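Dimethylsulfoniopropionate lyase (Roseovarius nubinhibens, PDB 4B29) probably cleaves dimethylsulfoniopropionate to release dimethyl sulfide, using a zinc ion held in a cupin barrel. Local coordinates at residues D37-E40 and F45-F48; G137-G140 and D144-W147. All blocks are in the same frame, centred on the assembly; numbering follows the deposited sequence. Where two conformers were deposited one is given.

Contact 1 comes first along the chain: the long helix 24-41 ends, the chain turns at a single residue, and helix 43-48 packs back against the last turn, so 37-40 and 45-48, four residues apart, close the tight junction between consecutive helices on the outside of the barrel. Contact 2 opens only much later, where strand 133-139 leaves the larger sheet and strand 144-149 enters the smaller one, with three residues between its segments. The two closures follow in series, neither nested nor crossed. They lie on opposite sides of the chain's centre, with centres about 23 Å apart, contact 1 seating N-terminal helices on the larger sheet and contact 2 joining both sheets across the barrel interior.

Contact 1: D37-E40 and F45-F48; sequences DWHE and FRAF
Phe45 packs against Trp38 and His39 where helix 24-41 gives way to helix 43-48, an aromatic cluster at the tight junction between two consecutive helices that lean on the larger sheet of the cupin barrel. The backbones are closest at His39 and Phe45, whose CA atoms are 5.5 Å apart. From Phe45 the CA-CB bond heads toward the first helix, and the ring presents its face to the edge of the Trp38 indole. Planes at 86° identify an offset edge-to-face pair, the centroids of the Phe45 ring and the five-membered ring of Trp38 being 5.5 Å apart. Its closest atoms are Trp38 CD1 and Phe45 CE2, at 4.0 Å. The indole reaches this place because its CG stands anti to the backbone N (chi1 179°), and a hydrogen bond from NE1 to Ser157 on strand 153-159 fixes its rotation. His39 meets the root of the same phenylalanine, CD2 lying 3.6 Å from Phe45 CB, with the two rings inclined to each other. Its NE2 is hydrogen-bonded to the carbonyl of Ala49, just beyond helix 43-48, which ties the end of that helix back to the first. Leu201 and Leu203 of strand 198-205 and Leu155 add aliphatic contacts to Phe45, seating the cluster on the sheet. Arg46 follows on the exposed side: its backbone N lies over one face of the His39 imidazole, toward the rim, and its CG comes within 3.4 Å of His39 O. In the conformer described here, one of two alternatives, Arg46 bends at its third torsion and NH1 donates to Glu40 O at 2.8 Å, a bent bond whose donor stands 30° out of the carbonyl plane.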
ATOM      1  N   ASP A  37      14.927   2.890   1.061  1.00 12.21           N
ATOM      2  CA  ASP A  37      15.461   4.137   0.499  1.00 12.42           C
ATOM      3  C   ASP A  37      14.324   5.192   0.448  1.00 12.11           C
ATOM      4  O   ASP A  37      14.577   6.381   0.726  1.00 13.18           O
ATOM      5  CB  ASP A  37      15.935   3.910  -0.946  1.00 13.80           C
ATOM      6  CG  ASP A  37      17.271   3.129  -1.035  1.00 18.24           C
ATOM      7  OD1 ASP A  37      17.996   3.015  -0.024  1.00 19.38           O
ATOM      8  OD2 ASP A  37      17.565   2.679  -2.171  1.00 20.89           O
ATOM      9  N   TRP A  38      13.141   4.727   0.070  1.00 11.57           N
ATOM     10  CA  TRP A  38      11.924   5.601  -0.015  1.00 11.03           C
ATOM     11  C   TRP A  38      11.629   6.160   1.382  1.00 11.89           C
ATOM     12  O   TRP A  38      11.455   7.373   1.564  1.00 11.37           O
ATOM     13  CB  TRP A  38      10.801   4.759  -0.537  1.00 11.69           C
ATOM     14  CG  TRP A  38       9.444   5.403  -0.690  1.00 11.58           C
ATOM     15  CD1 TRP A  38       8.327   5.147   0.080  1.00 10.79           C
ATOM     16  CD2 TRP A  38       9.018   6.275  -1.745  1.00 12.28           C
ATOM     17  NE1 TRP A  38       7.218   5.811  -0.459  1.00 11.41           N
ATOM     18  CE2 TRP A  38       7.634   6.503  -1.571  1.00 12.20           C
ATOM     19  CE3 TRP A  38       9.679   6.856  -2.850  1.00 14.58           C
ATOM     20  CZ2 TRP A  38       6.892   7.311  -2.439  1.00 13.11           C
ATOM     21  CZ3 TRP A  38       8.930   7.667  -3.721  1.00 15.41           C
ATOM     22  CH2 TRP A  38       7.559   7.886  -3.483  1.00 12.63           C
ATOM     23  N   HIS A  39      11.596   5.272   2.392  1.00 10.86           N
ATOM     24  CA  HIS A  39      11.382   5.744   3.746  1.00 11.25           C
ATOM     25  C   HIS A  39      12.404   6.782   4.193  1.00 11.43           C
ATOM     26  O   HIS A  39      12.038   7.810   4.749  1.00 12.47           O
ATOM     27  CB  HIS A  39      11.373   4.514   4.688  1.00 10.61           C
ATOM     28  CG  HIS A  39      11.214   4.846   6.135  1.00 10.41           C
ATOM     29  ND1 HIS A  39      12.276   5.173   6.947  1.00 14.18           N
ATOM     30  CD2 HIS A  39      10.121   4.773   6.932  1.00 12.81           C
ATOM     31  CE1 HIS A  39      11.827   5.389   8.177  1.00 14.21           C
ATOM     32  NE2 HIS A  39      10.530   5.166   8.185  1.00 12.63           N
ATOM     33  N   GLU A  40      13.694   6.525   3.916  1.00 11.53           N
ATOM     34  CA  GLU A  40      14.787   7.400   4.333  0.50 13.24           C
ATOM     35  C   GLU A  40      14.620   8.760   3.671  1.00 12.93           C
ATOM     36  O   GLU A  40      14.952   9.787   4.254  1.00 13.29           O
ATOM     37  CB  GLU A  40      16.150   6.821   3.875  0.50 13.66           C
ATOM     38  CG  GLU A  40      17.308   7.771   4.243  0.50 19.76           C
ATOM     39  CD  GLU A  40      18.684   7.122   4.253  0.50 28.64           C
ATOM     40  OE1 GLU A  40      18.941   6.222   3.423  0.50 31.79           O
ATOM     41  OE2 GLU A  40      19.519   7.530   5.095  0.50 33.70           O
ATOM     42  N   PHE A  45       7.802   9.992   6.621  1.00  9.77           N
ATOM     43  CA  PHE A  45       7.940   8.568   6.973  1.00 10.12           C
ATOM     44  C   PHE A  45       8.914   8.451   8.149  1.00 11.02           C
ATOM     45  O   PHE A  45       8.627   7.694   9.076  1.00 11.84           O
ATOM     46  CB  PHE A  45       8.462   7.749   5.764  1.00 10.51           C
ATOM     47  CG  PHE A  45       7.379   7.165   4.930  1.00  9.87           C
ATOM     48  CD1 PHE A  45       6.169   7.861   4.714  1.00 10.70           C
ATOM     49  CD2 PHE A  45       7.526   5.883   4.345  1.00  9.38           C
ATOM     50  CE1 PHE A  45       5.113   7.262   3.969  1.00 13.10           C
ATOM     51  CE2 PHE A  45       6.488   5.307   3.616  1.00  9.59           C
ATOM     52  CZ  PHE A  45       5.282   5.992   3.399  1.00 12.14           C
ATOM     53  N   ARG A  46      10.048   9.153   8.114  1.00 11.95           N
ATOM     54  CA  ARG A  46      11.001   9.107   9.229  0.50 11.80           C
ATOM     55  C   ARG A  46      10.374   9.576  10.535  1.00 12.38           C
ATOM     56  O   ARG A  46      10.700   9.053  11.613  1.00 13.05           O
ATOM     57  CB  ARG A  46      12.239   9.945   8.906  0.50 11.60           C
ATOM     58  CG  ARG A  46      12.853   9.518   7.549  0.50 10.99           C
ATOM     59  CD  ARG A  46      14.342   9.879   7.485  0.50 14.57           C
ATOM     60  NE  ARG A  46      14.592  11.286   7.826  0.50 15.61           N
ATOM     61  CZ  ARG A  46      14.545  12.302   6.960  0.50 16.06           C
ATOM     62  NH1 ARG A  46      14.219  12.134   5.656  0.50 14.19           N
ATOM     63  NH2 ARG A  46      14.823  13.503   7.418  0.50 12.48           N
ATOM     64  N   ALA A  47       9.510  10.588  10.434  1.00 11.86           N
ATOM     65  CA  ALA A  47       8.819  11.085  11.628  1.00 11.75           C
ATOM     66  C   ALA A  47       7.824  10.066  12.200  1.00 12.37           C
ATOM     67  O   ALA A  47       7.579  10.062  13.436  1.00 14.26           O
ATOM     68  CB  ALA A  47       8.077  12.417  11.302  1.00 11.91           C
ATOM     69  N   PHE A  48       7.227   9.247  11.339  1.00 10.88           N
ATOM     70  CA  PHE A  48       6.176   8.345  11.755  1.00 10.66           C
ATOM     71  C   PHE A  48       6.757   7.097  12.414  1.00 11.91           C
ATOM     72  O   PHE A  48       6.215   6.602  13.403  1.00 11.78           O
ATOM     73  CB  PHE A  48       5.390   7.938  10.513  1.00 11.09           C
ATOM     74  CG  PHE A  48       4.117   7.138  10.773  1.00 11.07           C
ATOM     75  CD1 PHE A  48       2.913   7.770  11.110  1.00  9.65           C
ATOM     76  CD2 PHE A  48       4.141   5.748  10.606  1.00 10.62           C
ATOM     77  CE1 PHE A  48       1.716   7.002  11.247  1.00 10.93           C
ATOM     78  CE2 PHE A  48       2.959   4.970  10.739  1.00 11.35           C
ATOM     79  CZ  PHE A  48       1.747   5.604  11.044  1.00 11.08           C
TER

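Contact 2: G137-G140 and D144-W147; sequences GYWG and DYGW. With PO4 (phosphate ion), chain E; PO4 (phosphate ion), chain B.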
ATOM      1  N   GLY A 137      -0.699  -1.080  -1.852  1.00  9.98           N
ATOM      2  CA  GLY A 137      -2.013  -1.290  -2.469  1.00 10.90           C
ATOM      3  C   GLY A 137      -1.942  -0.797  -3.920  1.00 11.44           C
ATOM      4  O   GLY A 137      -1.104   0.089  -4.244  1.00 11.97           O
ATOM      5  N   TYR A 138      -2.720  -1.423  -4.798  1.00 11.45           N
ATOM      6  CA  TYR A 138      -2.883  -0.938  -6.185  1.00 12.35           C
ATOM      7  C   TYR A 138      -4.362  -0.882  -6.479  1.00 12.45           C
ATOM      8  O   TYR A 138      -5.119  -1.797  -6.120  1.00 13.11           O
ATOM      9  CB  TYR A 138      -2.229  -1.909  -7.166  1.00 11.62           C
ATOM     10  CG  TYR A 138      -2.488  -1.496  -8.615  1.00 12.21           C
ATOM     11  CD1 TYR A 138      -1.636  -0.599  -9.239  1.00 15.06           C
ATOM     12  CD2 TYR A 138      -3.612  -1.994  -9.286  1.00 16.45           C
ATOM     13  CE1 TYR A 138      -1.877  -0.214 -10.619  1.00 17.31           C
ATOM     14  CE2 TYR A 138      -3.892  -1.598 -10.635  1.00 14.72           C
ATOM     15  CZ  TYR A 138      -2.986  -0.748 -11.260  1.00 16.17           C
ATOM     16  OH  TYR A 138      -3.263  -0.388 -12.580  1.00 17.88           O
ATOM     17  N   TRP A 139      -4.794   0.208  -7.124  1.00 13.16           N
ATOM     18  CA  TRP A 139      -6.158   0.317  -7.620  1.00 13.03           C
ATOM     19  C   TRP A 139      -6.112   0.789  -9.069  1.00 14.18           C
ATOM     20  O   TRP A 139      -5.454   1.775  -9.372  1.00 14.85           O
ATOM     21  CB  TRP A 139      -6.923   1.405  -6.842  1.00 13.99           C
ATOM     22  CG  TRP A 139      -7.241   1.001  -5.434  1.00 12.83           C
ATOM     23  CD1 TRP A 139      -8.433   0.540  -4.964  1.00 16.56           C
ATOM     24  CD2 TRP A 139      -6.344   1.059  -4.296  1.00 14.34           C
ATOM     25  NE1 TRP A 139      -8.341   0.320  -3.596  1.00 17.73           N
ATOM     26  CE2 TRP A 139      -7.073   0.617  -3.176  1.00 16.31           C
ATOM     27  CE3 TRP A 139      -5.010   1.452  -4.142  1.00 14.38           C
ATOM     28  CZ2 TRP A 139      -6.500   0.527  -1.886  1.00 17.63           C
ATOM     29  CZ3 TRP A 139      -4.442   1.401  -2.849  1.00 17.91           C
ATOM     30  CH2 TRP A 139      -5.203   0.920  -1.755  1.00 15.52           C
ATOM     31  N   GLY A 140      -6.814   0.071  -9.942  1.00 14.73           N
ATOM     32  CA  GLY A 140      -6.857   0.562 -11.355  1.00 15.78           C
ATOM     33  C   GLY A 140      -7.733   1.821 -11.429  1.00 16.91           C
ATOM     34  O   GLY A 140      -8.398   2.225 -10.472  1.00 16.29           O
ATOM     35  N   ASP A 144     -13.897   3.313  -6.735  1.00 17.80           N
ATOM     36  CA  ASP A 144     -14.254   4.078  -5.553  0.50 18.95           C
ATOM     37  C   ASP A 144     -14.105   3.156  -4.348  1.00 18.53           C
ATOM     38  O   ASP A 144     -14.875   2.220  -4.147  1.00 19.35           O
ATOM     39  CB  ASP A 144     -15.679   4.611  -5.664  0.50 20.63           C
ATOM     40  CG  ASP A 144     -15.993   5.656  -4.622  0.50 24.86           C
ATOM     41  OD1 ASP A 144     -15.577   6.840  -4.788  0.50 29.44           O
ATOM     42  OD2 ASP A 144     -16.669   5.292  -3.632  0.50 29.97           O
ATOM     43  N   TYR A 145     -13.048   3.390  -3.592  1.00 17.11           N
ATOM     44  CA  TYR A 145     -12.801   2.638  -2.351  1.00 15.88           C
ATOM     45  C   TYR A 145     -13.539   3.412  -1.300  1.00 15.76           C
ATOM     46  O   TYR A 145     -13.119   4.531  -0.924  1.00 16.83           O
ATOM     47  CB  TYR A 145     -11.285   2.615  -2.095  1.00 14.65           C
ATOM     48  CG  TYR A 145     -10.813   1.797  -0.914  1.00 14.00           C
ATOM     49  CD1 TYR A 145     -11.666   0.911  -0.242  1.00 16.55           C
ATOM     50  CD2 TYR A 145      -9.476   1.876  -0.515  1.00 14.00           C
ATOM     51  CE1 TYR A 145     -11.187   0.154   0.844  1.00 15.50           C
ATOM     52  CE2 TYR A 145      -8.983   1.097   0.555  1.00 13.44           C
ATOM     53  CZ  TYR A 145      -9.861   0.255   1.222  1.00 15.39           C
ATOM     54  OH  TYR A 145      -9.367  -0.511   2.279  1.00 16.23           O
ATOM     55  N   GLY A 146     -14.666   2.866  -0.838  1.00 15.13           N
ATOM     56  CA  GLY A 146     -15.570   3.614   0.046  1.00 14.90           C
ATOM     57  C   GLY A 146     -15.033   3.770   1.459  1.00 14.69           C
ATOM     58  O   GLY A 146     -13.942   3.255   1.780  1.00 15.31           O
ATOM     59  N   TRP A 147     -15.784   4.466   2.293  1.00 14.33           N
ATOM     60  CA  TRP A 147     -15.370   4.782   3.667  1.00 13.15           C
ATOM     61  C   TRP A 147     -15.003   3.495   4.436  1.00 13.49           C
ATOM     62  O   TRP A 147     -15.797   2.539   4.514  1.00 14.94           O
ATOM     63  CB  TRP A 147     -16.490   5.495   4.430  1.00 14.16           C
ATOM     64  CG  TRP A 147     -16.795   6.867   3.884  1.00 16.44           C
ATOM     65  CD1 TRP A 147     -17.945   7.238   3.213  1.00 20.64           C
ATOM     66  CD2 TRP A 147     -15.981   8.048   3.976  1.00 16.26           C
ATOM     67  NE1 TRP A 147     -17.875   8.588   2.863  1.00 21.36           N
ATOM     68  CE2 TRP A 147     -16.695   9.108   3.334  1.00 19.53           C
ATOM     69  CE3 TRP A 147     -14.748   8.335   4.573  1.00 15.25           C
ATOM     70  CZ2 TRP A 147     -16.190  10.416   3.254  1.00 17.53           C
ATOM     71  CZ3 TRP A 147     -14.240   9.635   4.477  1.00 14.84           C
ATOM     72  CH2 TRP A 147     -14.963  10.668   3.823  1.00 15.97           C
TER
HETATM   73  P   PO4 E1200      -5.948  -1.101 -15.448  0.80 38.37           P
HETATM   74  O1  PO4 E1200      -5.441  -2.332 -16.235  0.80 35.16           O
HETATM   75  O2  PO4 E1200      -5.105  -0.829 -14.214  0.80 33.06           O
HETATM   76  O3  PO4 E1200      -5.707   0.125 -16.293  0.80 36.96           O
HETATM   77  O4  PO4 E1200      -7.393  -1.260 -14.995  0.80 30.49           O
HETATM   78  P   PO4 B1197      -6.418   1.104   3.896  1.00 13.83           P
HETATM   79  O1  PO4 B1197      -7.027  -0.072   3.191  1.00 15.83           O
HETATM   80  O2  PO4 B1197      -4.892   0.883   3.925  1.00 14.16           O
HETATM   81  O3  PO4 B1197      -6.736   2.428   3.215  1.00 14.97           O
HETATM   82  O4  PO4 B1197      -6.897   1.225   5.306  1.00 12.41           O
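Two strands on facing sheets of the cupin barrel meet here through one aromatic pair, Trp139 from strand 133-139 and Tyr145 from strand 144-149. The backbones keep well apart, the nearest CA atoms (Trp139 and Tyr145) being 8.8 Å from each other, so side chains alone bridge the gap. The two rings tilt by 29° and are displaced along their planes, with 5.3 Å between the centroids of the indole five-membered ring and the Tyr145 ring and little overlap. Contact passes from Trp139 CZ2 to Tyr145 CE2 at 3.5 Å. Trp139 NE1 approaches the same ring, 3.6 Å from Tyr145 CD2. Phe111 and Phe115 extend the aromatic packing around the indole, while His148 stacks on Tyr145.

The extended first torsion of Tyr145 (chi1 -176°) carries its hydroxyl inward, where OH donates to O1 of the phosphate of chain B at 2.5 Å, the oxygen lying in the ring plane. This phosphate, probably from the crystallisation liquor, is also hydrogen-bonded by Tyr156 and His148, and Tyr102 is a further partner of the Tyr145 hydroxyl. The zinc lies about 6 Å from the Tyr145 side chain, its ligands being His150, Glu154 and His189. An anion held by tyrosines and a histidine near the zinc-site residues is consistent with a substrate pocket, and a metal site enclosed between two sheets is typical of the cupin fold.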